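Local coordinates for putative phosphosugar isomerase (Silicibacter pomeroyi DSS-3, PDB 3FJ1), which probably binds phosphorylated sugars through its two SIS domains and may act as a sugar isomerase or aminotransferase, its true reaction being unproven, at residues R41-V49 / G70-P78; D85-L96 / N113-L124. One frame throughout, in Å; residues are numbered along the deposited sequence.

Contact 1 (R41-V49 / G70-P78); sequences RDPSFVATV and GLPVASLGP. With EDO (1,2-ethanediol), chain J.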
ATOM      1  N   ARG A  41      -2.933 -24.825  16.483  1.00 13.92           N
ATOM      2  CA  ARG A  41      -3.459 -23.566  17.034  1.00 14.93           C
ATOM      3  C   ARG A  41      -4.662 -23.060  16.227  1.00 14.79           C
ATOM      4  O   ARG A  41      -5.547 -22.439  16.791  1.00 14.31           O
ATOM      5  CB  ARG A  41      -2.387 -22.473  17.113  1.00 15.78           C
ATOM      6  CG  ARG A  41      -1.157 -22.804  17.959  1.00 16.70           C
ATOM      7  CD  ARG A  41      -1.467 -23.034  19.449  1.00 17.93           C
ATOM      8  NE  ARG A  41      -0.198 -23.244  20.166  1.00 18.51           N
ATOM      9  CZ  ARG A  41       0.230 -24.370  20.746  1.00 18.92           C
ATOM     10  NH1 ARG A  41      -0.505 -25.477  20.809  1.00 18.24           N
ATOM     11  NH2 ARG A  41       1.442 -24.364  21.311  1.00 19.44           N
ATOM     12  N   ASP A  42      -4.648 -23.267  14.907  1.00 14.97           N
ATOM     13  CA  ASP A  42      -5.795 -22.963  14.047  1.00 15.36           C
ATOM     14  C   ASP A  42      -6.213 -21.481  14.136  1.00 14.62           C
ATOM     15  O   ASP A  42      -7.369 -21.170  14.428  1.00 13.74           O
ATOM     16  CB  ASP A  42      -6.961 -23.891  14.438  1.00 16.73           C
ATOM     17  CG  ASP A  42      -7.954 -24.144  13.298  1.00 18.24           C
ATOM     18  OD1 ASP A  42      -7.760 -23.624  12.180  1.00 18.77           O
ATOM     19  OD2 ASP A  42      -8.907 -24.942  13.520  1.00 19.65           O
ATOM     20  N   PRO A  43      -5.273 -20.554  13.886  1.00 14.18           N
ATOM     21  CA  PRO A  43      -5.623 -19.115  13.961  1.00 14.30           C
ATOM     22  C   PRO A  43      -6.660 -18.717  12.890  1.00 14.75           C
ATOM     23  O   PRO A  43      -6.779 -19.371  11.856  1.00 15.70           O
ATOM     24  CB  PRO A  43      -4.285 -18.407  13.706  1.00 14.54           C
ATOM     25  CG  PRO A  43      -3.448 -19.424  12.963  1.00 14.31           C
ATOM     26  CD  PRO A  43      -3.873 -20.765  13.486  1.00 14.00           C
ATOM     27  N   SER A  44      -7.414 -17.670  13.173  1.00 14.31           N
ATOM     28  CA  SER A  44      -8.492 -17.217  12.310  1.00 14.74           C
ATOM     29  C   SER A  44      -8.152 -15.970  11.516  1.00 13.40           C
ATOM     30  O   SER A  44      -8.965 -15.492  10.757  1.00 13.80           O
ATOM     31  CB  SER A  44      -9.742 -16.950  13.128  1.00 15.64           C
ATOM     32  OG  SER A  44      -9.474 -16.079  14.206  1.00 17.22           O
ATOM     33  N   PHE A  45      -6.946 -15.466  11.682  1.00 11.83           N
ATOM     34  CA  PHE A  45      -6.507 -14.365  10.830  0.50 11.54           C
ATOM     35  C   PHE A  45      -5.006 -14.183  10.948  1.00 11.24           C
ATOM     36  O   PHE A  45      -4.325 -14.814  11.770  1.00 10.64           O
ATOM     37  CB  PHE A  45      -7.275 -13.039  11.030  0.50 11.14           C
ATOM     38  CG  PHE A  45      -6.954 -12.323  12.303  0.50 11.05           C
ATOM     39  CD1 PHE A  45      -7.572 -12.675  13.482  0.50 10.97           C
ATOM     40  CD2 PHE A  45      -6.048 -11.274  12.311  0.50 10.93           C
ATOM     41  CE1 PHE A  45      -7.288 -11.994  14.681  0.50 11.07           C
ATOM     42  CE2 PHE A  45      -5.762 -10.591  13.484  0.50 11.26           C
ATOM     43  CZ  PHE A  45      -6.382 -10.954  14.673  0.50 11.05           C
ATOM     44  N   VAL A  46      -4.502 -13.410   9.991  1.00 10.90           N
ATOM     45  CA  VAL A  46      -3.068 -13.201   9.839  1.00 10.20           C
ATOM     46  C   VAL A  46      -2.739 -11.708   9.863  1.00 10.47           C
ATOM     47  O   VAL A  46      -3.462 -10.909   9.264  1.00 10.59           O
ATOM     48  CB  VAL A  46      -2.554 -13.789   8.513  1.00 10.39           C
ATOM     49  CG1 VAL A  46      -1.035 -13.617   8.407  1.00  9.50           C
ATOM     50  CG2 VAL A  46      -2.951 -15.284   8.377  1.00 10.78           C
ATOM     51  N   ALA A  47      -1.632 -11.343  10.510  1.00 10.02           N
ATOM     52  CA  ALA A  47      -1.118  -9.979  10.476  1.00  9.87           C
ATOM     53  C   ALA A  47       0.282 -10.045   9.900  1.00 10.50           C
ATOM     54  O   ALA A  47       0.997 -11.003  10.165  1.00 12.75           O
ATOM     55  CB  ALA A  47      -1.081  -9.343  11.858  1.00  9.26           C
ATOM     56  N   THR A  48       0.654  -9.097   9.050  1.00  8.88           N
ATOM     57  CA  THR A  48       2.008  -9.065   8.510  1.00  8.71           C
ATOM     58  C   THR A  48       2.728  -7.810   9.023  1.00  7.80           C
ATOM     59  O   THR A  48       2.106  -6.774   9.284  1.00  8.01           O
ATOM     60  CB  THR A  48       2.091  -9.123   6.970  1.00  8.40           C
ATOM     61  OG1 THR A  48       1.415  -7.984   6.419  1.00  9.13           O
ATOM     62  CG2 THR A  48       1.487 -10.465   6.404  1.00  8.59           C
ATOM     63  N   VAL A  49       4.042  -7.945   9.173  1.00  9.10           N
ATOM     64  CA  VAL A  49       4.926  -6.893   9.658  1.00  8.78           C
ATOM     65  C   VAL A  49       6.180  -6.881   8.757  1.00  8.84           C
ATOM     66  O   VAL A  49       6.944  -7.854   8.709  1.00  8.23           O
ATOM     67  CB  VAL A  49       5.371  -7.092  11.130  1.00  8.97           C
ATOM     68  CG1 VAL A  49       6.242  -5.916  11.614  1.00  7.31           C
ATOM     69  CG2 VAL A  49       4.140  -7.279  12.027  1.00  8.72           C
ATOM     70  N   GLY A  70      -8.351 -18.873   2.937  1.00 11.45           N
ATOM     71  CA  GLY A  70      -9.451 -17.954   3.206  1.00 11.26           C
ATOM     72  C   GLY A  70      -9.253 -17.063   4.446  1.00 10.88           C
ATOM     73  O   GLY A  70     -10.200 -16.439   4.928  1.00 10.47           O
ATOM     74  N   LEU A  71      -8.023 -16.968   4.933  1.00 10.41           N
ATOM     75  CA  LEU A  71      -7.753 -16.177   6.119  1.00 11.62           C
ATOM     76  C   LEU A  71      -7.493 -14.742   5.730  1.00 11.03           C
ATOM     77  O   LEU A  71      -6.695 -14.486   4.841  1.00 10.97           O
ATOM     78  CB  LEU A  71      -6.553 -16.726   6.902  1.00 12.36           C
ATOM     79  CG  LEU A  71      -6.753 -18.106   7.547  1.00 12.76           C
ATOM     80  CD1 LEU A  71      -5.485 -18.542   8.263  1.00 13.63           C
ATOM     81  CD2 LEU A  71      -7.940 -18.110   8.518  1.00 13.29           C
ATOM     82  N   PRO A  72      -8.201 -13.805   6.372  1.00 10.72           N
ATOM     83  CA  PRO A  72      -7.964 -12.390   6.092  1.00 10.42           C
ATOM     84  C   PRO A  72      -6.584 -11.987   6.657  1.00 10.05           C
ATOM     85  O   PRO A  72      -6.153 -12.484   7.716  1.00  9.45           O
ATOM     86  CB  PRO A  72      -9.125 -11.704   6.800  1.00 11.04           C
ATOM     87  CG  PRO A  72      -9.500 -12.634   7.886  1.00 10.92           C
ATOM     88  CD  PRO A  72      -9.225 -14.007   7.405  1.00 10.74           C
ATOM     89  N   VAL A  73      -5.898 -11.103   5.949  1.00  8.96           N
ATOM     90  CA  VAL A  73      -4.526 -10.700   6.283  1.00  8.48           C
ATOM     91  C   VAL A  73      -4.451  -9.183   6.442  1.00  8.74           C
ATOM     92  O   VAL A  73      -4.724  -8.419   5.499  1.00  8.60           O
ATOM     93  CB  VAL A  73      -3.553 -11.140   5.186  1.00  8.71           C
ATOM     94  CG1 VAL A  73      -2.089 -10.842   5.576  1.00  8.52           C
ATOM     95  CG2 VAL A  73      -3.736 -12.657   4.872  1.00  8.69           C
ATOM     96  N   ALA A  74      -4.123  -8.757   7.640  1.00  8.28           N
ATOM     97  CA  ALA A  74      -3.977  -7.353   7.938  1.00  9.17           C
ATOM     98  C   ALA A  74      -2.511  -6.946   7.939  1.00  9.09           C
ATOM     99  O   ALA A  74      -1.713  -7.530   8.682  1.00  9.96           O
ATOM    100  CB  ALA A  74      -4.575  -7.047   9.320  1.00  9.04           C
ATOM    101  N   SER A  75      -2.156  -5.933   7.146  1.00  9.51           N
ATOM    102  CA  SER A  75      -0.803  -5.361   7.189  1.00  9.40           C
ATOM    103  C   SER A  75      -0.724  -4.302   8.297  1.00  9.64           C
ATOM    104  O   SER A  75      -1.418  -3.272   8.248  1.00 10.15           O
ATOM    105  CB  SER A  75      -0.442  -4.715   5.844  1.00 10.09           C
ATOM    106  OG  SER A  75       0.741  -3.960   5.916  1.00 10.07           O
ATOM    107  N   LEU A  76       0.093  -4.577   9.306  1.00 10.36           N
ATOM    108  CA  LEU A  76       0.241  -3.709  10.440  1.00 10.02           C
ATOM    109  C   LEU A  76       1.337  -2.667  10.287  1.00  9.80           C
ATOM    110  O   LEU A  76       2.514  -3.007  10.142  1.00  9.98           O
ATOM    111  CB  LEU A  76       0.523  -4.544  11.705  1.00 10.60           C
ATOM    112  CG  LEU A  76      -0.533  -5.529  12.230  1.00 11.17           C
ATOM    113  CD1 LEU A  76      -0.001  -6.260  13.509  1.00 11.32           C
ATOM    114  CD2 LEU A  76      -1.881  -4.844  12.452  1.00 12.67           C
ATOM    115  N   GLY A  77       0.957  -1.394  10.361  1.00  9.17           N
ATOM    116  CA  GLY A  77       1.925  -0.319  10.277  1.00  9.44           C
ATOM    117  C   GLY A  77       2.782  -0.349  11.530  1.00  9.23           C
ATOM    118  O   GLY A  77       2.231  -0.230  12.623  1.00  8.75           O
ATOM    119  N   PRO A  78       4.121  -0.518  11.399  1.00  8.76           N
ATOM    120  CA  PRO A  78       4.926  -0.672  12.637  1.00  9.15           C
ATOM    121  C   PRO A  78       4.845   0.466  13.627  1.00  9.04           C
ATOM    122  O   PRO A  78       5.099   0.252  14.801  1.00  8.15           O
ATOM    123  CB  PRO A  78       6.349  -0.909  12.119  1.00  9.29           C
ATOM    124  CG  PRO A  78       6.164  -1.447  10.677  1.00  9.44           C
ATOM    125  CD  PRO A  78       4.960  -0.675  10.183  1.00  9.42           C
TER
HETATM  126  C1  EDO J 347      -3.088   0.993   9.515  1.00 23.65           C
HETATM  127  O1  EDO J 347      -3.628  -0.055   8.684  1.00 25.84           O
HETATM  128  C2  EDO J 347      -1.741   0.585  10.082  1.00 22.75           C
HETATM  129  O2  EDO J 347      -1.789  -0.641  10.790  1.00 19.73           O
HETATM  130  O   HOH W   1       2.908  -5.589   6.207  1.00  9.62           O

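Contact 2 (D85-L96 / N113-L124); sequences DARLRLDRALCL and NAGRDGALCVAL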
ATOM      1  N   ASP A  85       2.541   2.517  20.743  1.00 10.69           N
ATOM      2  CA  ASP A  85       2.488   1.359  21.644  1.00 11.79           C
ATOM      3  C   ASP A  85       1.037   0.995  21.971  1.00 11.59           C
ATOM      4  O   ASP A  85       0.675   0.852  23.136  1.00 13.33           O
ATOM      5  CB  ASP A  85       3.281   1.624  22.928  1.00 11.78           C
ATOM      6  CG  ASP A  85       3.511   0.375  23.750  1.00 12.95           C
ATOM      7  OD1 ASP A  85       3.477  -0.749  23.206  1.00 11.79           O
ATOM      8  OD2 ASP A  85       3.757   0.553  24.967  1.00 13.31           O
ATOM      9  N   ALA A  86       0.207   0.863  20.939  1.00 10.96           N
ATOM     10  CA  ALA A  86      -1.174   0.501  21.104  1.00 11.29           C
ATOM     11  C   ALA A  86      -1.290  -0.975  21.480  1.00 12.22           C
ATOM     12  O   ALA A  86      -0.445  -1.832  21.104  1.00 12.42           O
ATOM     13  CB  ALA A  86      -1.985   0.815  19.808  1.00 10.54           C
ATOM     14  N   ARG A  87      -2.335  -1.266  22.246  1.00 12.92           N
ATOM     15  CA  ARG A  87      -2.679  -2.625  22.610  1.00 14.61           C
ATOM     16  C   ARG A  87      -3.685  -3.126  21.591  1.00 14.32           C
ATOM     17  O   ARG A  87      -4.790  -2.583  21.495  1.00 15.75           O
ATOM     18  CB  ARG A  87      -3.300  -2.650  24.010  1.00 16.63           C
ATOM     19  CG  ARG A  87      -2.296  -2.309  25.071  1.00 18.84           C
ATOM     20  CD  ARG A  87      -1.493  -3.514  25.483  1.00 20.89           C
ATOM     21  NE  ARG A  87      -0.401  -3.128  26.372  1.00 22.12           N
ATOM     22  CZ  ARG A  87       0.189  -3.954  27.238  1.00 22.89           C
ATOM     23  NH1 ARG A  87      -0.224  -5.211  27.382  1.00 23.60           N
ATOM     24  NH2 ARG A  87       1.183  -3.507  27.997  1.00 22.99           N
ATOM     25  N   LEU A  88      -3.288  -4.124  20.811  1.00 14.10           N
ATOM     26  CA  LEU A  88      -4.145  -4.731  19.797  1.00 13.89           C
ATOM     27  C   LEU A  88      -4.729  -6.054  20.297  1.00 14.38           C
ATOM     28  O   LEU A  88      -4.207  -6.672  21.230  1.00 14.47           O
ATOM     29  CB  LEU A  88      -3.363  -4.957  18.486  1.00 13.80           C
ATOM     30  CG  LEU A  88      -2.810  -3.689  17.797  1.00 14.32           C
ATOM     31  CD1 LEU A  88      -2.184  -4.038  16.483  1.00 12.40           C
ATOM     32  CD2 LEU A  88      -3.917  -2.682  17.583  1.00 13.69           C
ATOM     33  N   ARG A  89      -5.849  -6.444  19.700  1.00 14.52           N
ATOM     34  CA  ARG A  89      -6.497  -7.714  19.993  1.00 15.77           C
ATOM     35  C   ARG A  89      -6.015  -8.691  18.947  1.00 15.04           C
ATOM     36  O   ARG A  89      -6.544  -8.736  17.834  1.00 15.53           O
ATOM     37  CB  ARG A  89      -8.011  -7.542  19.979  1.00 17.36           C
ATOM     38  CG  ARG A  89      -8.423  -6.627  21.111  1.00 18.93           C
ATOM     39  CD  ARG A  89      -9.841  -6.099  21.018  1.00 20.91           C
ATOM     40  NE  ARG A  89     -10.835  -7.163  20.879  1.00 21.87           N
ATOM     41  CZ  ARG A  89     -12.140  -7.003  21.093  1.00 22.57           C
ATOM     42  NH1 ARG A  89     -12.628  -5.842  21.508  1.00 23.39           N
ATOM     43  NH2 ARG A  89     -12.954  -8.031  20.927  1.00 22.84           N
ATOM     44  N   LEU A  90      -4.978  -9.462  19.302  1.00 14.39           N
ATOM     45  CA  LEU A  90      -4.355 -10.392  18.364  1.00 13.85           C
ATOM     46  C   LEU A  90      -4.379 -11.876  18.786  1.00 14.38           C
ATOM     47  O   LEU A  90      -3.656 -12.702  18.211  1.00 11.89           O
ATOM     48  CB  LEU A  90      -2.929  -9.934  18.041  1.00 13.70           C
ATOM     49  CG  LEU A  90      -2.825  -8.589  17.309  1.00 13.66           C
ATOM     50  CD1 LEU A  90      -1.354  -8.141  17.173  1.00 13.31           C
ATOM     51  CD2 LEU A  90      -3.465  -8.693  15.956  1.00 13.63           C
ATOM     52  N   ASP A  91      -5.229 -12.216  19.763  1.00 15.85           N
ATOM     53  CA  ASP A  91      -5.415 -13.602  20.156  1.00 17.43           C
ATOM     54  C   ASP A  91      -5.944 -14.299  18.884  1.00 17.65           C
ATOM     55  O   ASP A  91      -6.668 -13.702  18.103  1.00 16.74           O
ATOM     56  CB  ASP A  91      -6.458 -13.716  21.294  1.00 19.41           C
ATOM     57  CG  ASP A  91      -6.017 -13.038  22.604  1.00 21.35           C
ATOM     58  OD1 ASP A  91      -4.826 -13.067  23.003  1.00 22.57           O
ATOM     59  OD2 ASP A  91      -6.904 -12.476  23.284  1.00 24.12           O
ATOM     60  N   ARG A  92      -5.608 -15.554  18.661  1.00 17.57           N
ATOM     61  CA  ARG A  92      -6.104 -16.238  17.447  0.50 17.91           C
ATOM     62  C   ARG A  92      -5.470 -15.757  16.138  1.00 16.71           C
ATOM     63  O   ARG A  92      -5.931 -16.137  15.055  1.00 16.57           O
ATOM     64  CB  ARG A  92      -7.638 -16.113  17.281  0.50 18.85           C
ATOM     65  CG  ARG A  92      -8.491 -16.496  18.481  0.50 19.71           C
ATOM     66  CD  ARG A  92      -8.429 -17.975  18.795  0.50 20.29           C
ATOM     67  NE  ARG A  92      -9.245 -18.306  19.969  0.50 20.79           N
ATOM     68  CZ  ARG A  92      -9.217 -19.468  20.613  0.50 20.82           C
ATOM     69  NH1 ARG A  92      -8.411 -20.454  20.218  0.50 21.01           N
ATOM     70  NH2 ARG A  92      -9.996 -19.644  21.674  0.50 21.19           N
ATOM     71  N   ALA A  93      -4.434 -14.918  16.211  1.00 14.76           N
ATOM     72  CA  ALA A  93      -3.778 -14.438  14.999  1.00 13.38           C
ATOM     73  C   ALA A  93      -2.400 -15.076  14.821  1.00 11.37           C
ATOM     74  O   ALA A  93      -1.716 -15.379  15.813  1.00 10.71           O
ATOM     75  CB  ALA A  93      -3.603 -12.917  15.075  1.00 12.80           C
ATOM     76  N   LEU A  94      -2.036 -15.292  13.564  1.00 10.52           N
ATOM     77  CA  LEU A  94      -0.648 -15.569  13.159  1.00  9.88           C
ATOM     78  C   LEU A  94      -0.084 -14.184  12.842  1.00  9.96           C
ATOM     79  O   LEU A  94      -0.704 -13.421  12.075  1.00 11.16           O
ATOM     80  CB  LEU A  94      -0.586 -16.369  11.861  1.00  9.65           C
ATOM     81  CG  LEU A  94       0.743 -16.428  11.069  1.00  9.51           C
ATOM     82  CD1 LEU A  94       1.894 -17.030  11.906  1.00  9.45           C
ATOM     83  CD2 LEU A  94       0.647 -17.252   9.775  1.00 10.04           C
ATOM     84  N   CYS A  95       1.059 -13.833  13.403  1.00 10.01           N
ATOM     85  CA  CYS A  95       1.759 -12.628  12.969  1.00 10.37           C
ATOM     86  C   CYS A  95       3.003 -13.053  12.173  1.00 10.25           C
ATOM     87  O   CYS A  95       3.906 -13.695  12.712  1.00 11.14           O
ATOM     88  CB  CYS A  95       2.151 -11.742  14.132  1.00 11.62           C
ATOM     89  SG  CYS A  95       3.075 -10.264  13.587  1.00 12.21           S
ATOM     90  N   LEU A  96       3.048 -12.683  10.891  1.00  9.38           N
ATOM     91  CA  LEU A  96       4.137 -13.054  10.030  1.00 10.10           C
ATOM     92  C   LEU A  96       5.041 -11.832   9.805  1.00  9.13           C
ATOM     93  O   LEU A  96       4.590 -10.856   9.218  1.00  9.30           O
ATOM     94  CB  LEU A  96       3.562 -13.569   8.722  1.00 11.40           C
ATOM     95  CG  LEU A  96       4.529 -14.221   7.787  1.00 13.18           C
ATOM     96  CD1 LEU A  96       5.158 -15.490   8.391  1.00 13.07           C
ATOM     97  CD2 LEU A  96       3.779 -14.528   6.492  1.00 14.41           C
ATOM     98  N   ASN A 113       5.269  -6.604  20.116  1.00 10.11           N
ATOM     99  CA  ASN A 113       3.950  -6.197  20.605  1.00 10.47           C
ATOM    100  C   ASN A 113       2.867  -7.168  20.176  1.00 10.04           C
ATOM    101  O   ASN A 113       1.923  -7.458  20.937  1.00 10.48           O
ATOM    102  CB  ASN A 113       3.591  -4.762  20.151  1.00 10.27           C
ATOM    103  CG  ASN A 113       4.216  -3.679  21.060  1.00 10.80           C
ATOM    104  OD1 ASN A 113       5.174  -3.953  21.817  1.00  9.97           O
ATOM    105  ND2 ASN A 113       3.699  -2.445  20.969  1.00  9.65           N
ATOM    106  N   ALA A 114       2.974  -7.633  18.939  1.00 10.45           N
ATOM    107  CA  ALA A 114       2.007  -8.614  18.422  1.00 10.51           C
ATOM    108  C   ALA A 114       1.947  -9.846  19.350  1.00 11.27           C
ATOM    109  O   ALA A 114       0.855 -10.309  19.678  1.00 11.69           O
ATOM    110  CB  ALA A 114       2.367  -9.015  17.009  1.00 10.70           C
ATOM    111  N   GLY A 115       3.117 -10.376  19.722  1.00 11.74           N
ATOM    112  CA  GLY A 115       3.238 -11.507  20.661  1.00 11.91           C
ATOM    113  C   GLY A 115       2.655 -11.175  22.021  1.00 11.48           C
ATOM    114  O   GLY A 115       1.871 -11.938  22.578  1.00 12.79           O
ATOM    115  N   ARG A 116       3.028 -10.015  22.559  1.00 11.81           N
ATOM    116  CA  ARG A 116       2.481  -9.536  23.811  1.00 12.12           C
ATOM    117  C   ARG A 116       0.943  -9.525  23.753  1.00 12.25           C
ATOM    118  O   ARG A 116       0.267  -9.889  24.713  1.00 12.46           O
ATOM    119  CB  ARG A 116       2.997  -8.104  24.073  1.00 12.33           C
ATOM    120  CG  ARG A 116       2.494  -7.407  25.375  1.00 12.47           C
ATOM    121  CD  ARG A 116       2.662  -5.903  25.315  1.00 12.27           C
ATOM    122  NE  ARG A 116       1.799  -5.264  24.325  1.00 12.98           N
ATOM    123  CZ  ARG A 116       1.910  -3.993  23.931  1.00 12.74           C
ATOM    124  NH1 ARG A 116       2.843  -3.218  24.446  1.00 12.55           N
ATOM    125  NH2 ARG A 116       1.103  -3.493  23.006  1.00 13.35           N
ATOM    126  N   ASP A 117       0.406  -9.112  22.610  1.00 12.24           N
ATOM    127  CA  ASP A 117      -1.034  -8.988  22.402  1.00 11.94           C
ATOM    128  C   ASP A 117      -1.770 -10.233  21.872  1.00 11.81           C
ATOM    129  O   ASP A 117      -2.952 -10.135  21.445  1.00 11.77           O
ATOM    130  CB  ASP A 117      -1.296  -7.766  21.546  1.00 12.63           C
ATOM    131  CG  ASP A 117      -0.866  -6.478  22.230  1.00 12.77           C
ATOM    132  OD1 ASP A 117      -0.663  -6.485  23.466  1.00 12.19           O
ATOM    133  OD2 ASP A 117      -0.711  -5.456  21.517  1.00 13.78           O
ATOM    134  N   GLY A 118      -1.090 -11.379  21.946  1.00 11.35           N
ATOM    135  CA  GLY A 118      -1.701 -12.690  21.694  1.00 11.61           C
ATOM    136  C   GLY A 118      -1.369 -13.476  20.459  1.00 11.37           C
ATOM    137  O   GLY A 118      -1.802 -14.630  20.352  1.00 11.67           O
ATOM    138  N   ALA A 119      -0.633 -12.880  19.527  1.00 11.84           N
ATOM    139  CA  ALA A 119      -0.360 -13.526  18.240  1.00 10.74           C
ATOM    140  C   ALA A 119       0.737 -14.574  18.371  1.00 11.15           C
ATOM    141  O   ALA A 119       1.580 -14.494  19.290  1.00 10.17           O
ATOM    142  CB  ALA A 119       0.053 -12.495  17.179  1.00 10.37           C
ATOM    143  N   LEU A 120       0.699 -15.548  17.467  1.00 10.79           N
ATOM    144  CA  LEU A 120       1.772 -16.531  17.286  1.00 11.96           C
ATOM    145  C   LEU A 120       2.685 -15.873  16.267  1.00 11.36           C
ATOM    146  O   LEU A 120       2.332 -15.744  15.094  1.00 10.44           O
ATOM    147  CB  LEU A 120       1.243 -17.878  16.745  1.00 12.73           C
ATOM    148  CG  LEU A 120       2.307 -18.937  16.420  1.00 13.75           C
ATOM    149  CD1 LEU A 120       3.008 -19.372  17.689  1.00 14.73           C
ATOM    150  CD2 LEU A 120       1.689 -20.149  15.727  1.00 14.30           C
ATOM    151  N   CYS A 121       3.848 -15.416  16.709  1.00 10.91           N
ATOM    152  CA  CYS A 121       4.771 -14.705  15.805  1.00 11.38           C
ATOM    153  C   CYS A 121       5.780 -15.621  15.137  1.00 11.27           C
ATOM    154  O   CYS A 121       6.495 -16.368  15.821  1.00 11.04           O
ATOM    155  CB  CYS A 121       5.484 -13.576  16.559  1.00 11.82           C
ATOM    156  SG  CYS A 121       4.293 -12.447  17.304  1.00 11.70           S
ATOM    157  N   VAL A 122       5.806 -15.575  13.804  1.00 10.05           N
ATOM    158  CA  VAL A 122       6.717 -16.341  12.966  1.00  9.76           C
ATOM    159  C   VAL A 122       7.524 -15.360  12.127  1.00 10.80           C
ATOM    160  O   VAL A 122       6.936 -14.493  11.468  1.00 11.13           O
ATOM    161  CB  VAL A 122       5.938 -17.291  12.024  1.00  9.95           C
ATOM    162  CG1 VAL A 122       6.870 -18.071  11.097  1.00  9.83           C
ATOM    163  CG2 VAL A 122       5.041 -18.256  12.827  1.00  8.95           C
ATOM    164  N   ALA A 123       8.853 -15.466  12.167  1.00 10.28           N
ATOM    165  CA  ALA A 123       9.726 -14.584  11.395  1.00 10.86           C
ATOM    166  C   ALA A 123      10.314 -15.327  10.205  1.00 10.95           C
ATOM    167  O   ALA A 123      10.782 -16.459  10.362  1.00 10.94           O
ATOM    168  CB  ALA A 123      10.862 -14.038  12.264  1.00 11.19           C
ATOM    169  N   LEU A 124      10.267 -14.688   9.029  1.00 10.29           N
ATOM    170  CA  LEU A 124      10.931 -15.146   7.811  1.00 10.63           C
ATOM    171  C   LEU A 124      12.135 -14.186   7.643  1.00 10.79           C
ATOM    172  O   LEU A 124      11.963 -12.992   7.399  1.00  9.50           O
ATOM    173  CB  LEU A 124      10.024 -15.065   6.588  1.00  9.95           C
ATOM    174  CG  LEU A 124       8.682 -15.812   6.647  1.00  9.34           C
ATOM    175  CD1 LEU A 124       7.960 -15.784   5.282  1.00  9.87           C
ATOM    176  CD2 LEU A 124       8.835 -17.226   7.143  1.00  8.99           C
TER
HETATM  177  O   HOH W   2       1.387  -2.328  19.343  1.00 14.77           O
HETATM  178  O   HOH W   3      -1.968  -6.907  25.685  1.00 28.29           O
HETATM  179  O   HOH W   4      -2.632 -16.655  18.340  1.00 26.11           O

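Contact 1 (R41-V49 / G70-P78)
Val46, Ala47 and Thr48 pair in parallel register with Val73, Ala74 and Ser75, joining the first two strands of the first SIS domain; helix 53-69 makes the connection, a beta-alpha-beta crossover. Four backbone hydrogen bonds carry the pairing and alternate from strand to strand: Val46 N to Pro72 O (3.0 Å), Ala74 N to Val46 O (2.8 Å), Thr48 N to Ala74 O (2.9 Å) and Leu76 N to Thr48 O (3.0 Å). The strand axes diverge by 25°, the twist expected of such a sheet.

Apolar packing differs on the two faces. On the face turned to helix 53-69, Val46 and Val73 lie side by side and point the same way, while Thr48 lays its methyl CG2 crosswise against CG1 of Val73 at 3.7 Å. Leu71 comes in at a right angle to Val46, its CD1 meeting Val46 CG2. On the other face, Ala47 CB rests on Leu76 CD1, also at 3.7 Å. At the strand start Phe45 CB lies 3.9 Å from Pro72 CG, and both residues also pack against the second subunit.

Side-chain and ligand polar contacts lie at the C-terminal end. Thr48 holds OG1 between its backbone N and carbonyl carbon (chi1 61°), where one water bridges it to Ser75 OG. Just beyond, Gly77 N donates an almost straight bond, 175° at the hydrogen, to O2 of a bound ethanediol, 2.9 Å away.

Contact 2 (D85-L96 / N113-L124)
Strand pairing at one end and a salt-bridge network at the other make up this contact, which joins strand 93-99 and the loop before it to the end of helix 105-116 and strand 120-125, a beta-alpha-beta unit of the first SIS domain. Asp85, Arg116 and Asp117 form the network. Asp85 OD1 accepts from Arg116 NH1 on its syn side (2.8 Å) and from Asn113 ND2. Arg116 also grips Asp117 side-on, NE to OD1 and NH2 to OD2, and Leu88 N reaches that OD2 at 3.0 Å from the opposite face of the carboxylate. The guanidinium of Arg87 lies flat on that of Arg116, planes 1° apart and centres 3.7 Å apart; the carboxylates at the edge of Arg116 probably offset the like charges. A bend at chi3 (67°) turns the Arg116 group into this layer, with Asn113 CG on its opposite face.

A Schellman motif with Gly118 as C-prime residue ends the helix, and Asp117 O accepts from Leu90 N. Leu90 then sets CD1 on Ala114 CA at 3.6 Å. Past the type II turn at Leu90-Ala93, Leu94, Cys95 and Leu96 pair in parallel with Leu120, Cys121 and Val122; Leu120 N to Ala93 O (2.9 Å) starts a run of three backbone bonds. Cys95 directs SG anti to its own N (chi1 178°), bringing the sulfur to Ala114 CB at 3.7 Å.

Helix 8-41 packs on Leu94, Leu120 and Val122, strand 138-141 borders strand 120-125, and Arg89 reaches Asp42 of the second subunit in a salt bridge.

Contacts 1 and 2 belong to two beta-alpha-beta units, one after the other along the chain, of one five-stranded parallel sheet, their centres about 9 Å apart. Strands 45-49 and 93-99 lie next to each other and weld the two together: Ala47 N approaches Leu94 O at 2.8 Å and Ala47 O approaches Leu96 N at 2.7 Å, both probable hydrogen bonds. In strand order contact 1 supplies the outermost strand within the chain and its neighbour, and contact 2 the next two. Both also touch the second subunit; the ethanediol held in contact 1 bonds to Glu66 there, and probably came from the crystallisation liquor.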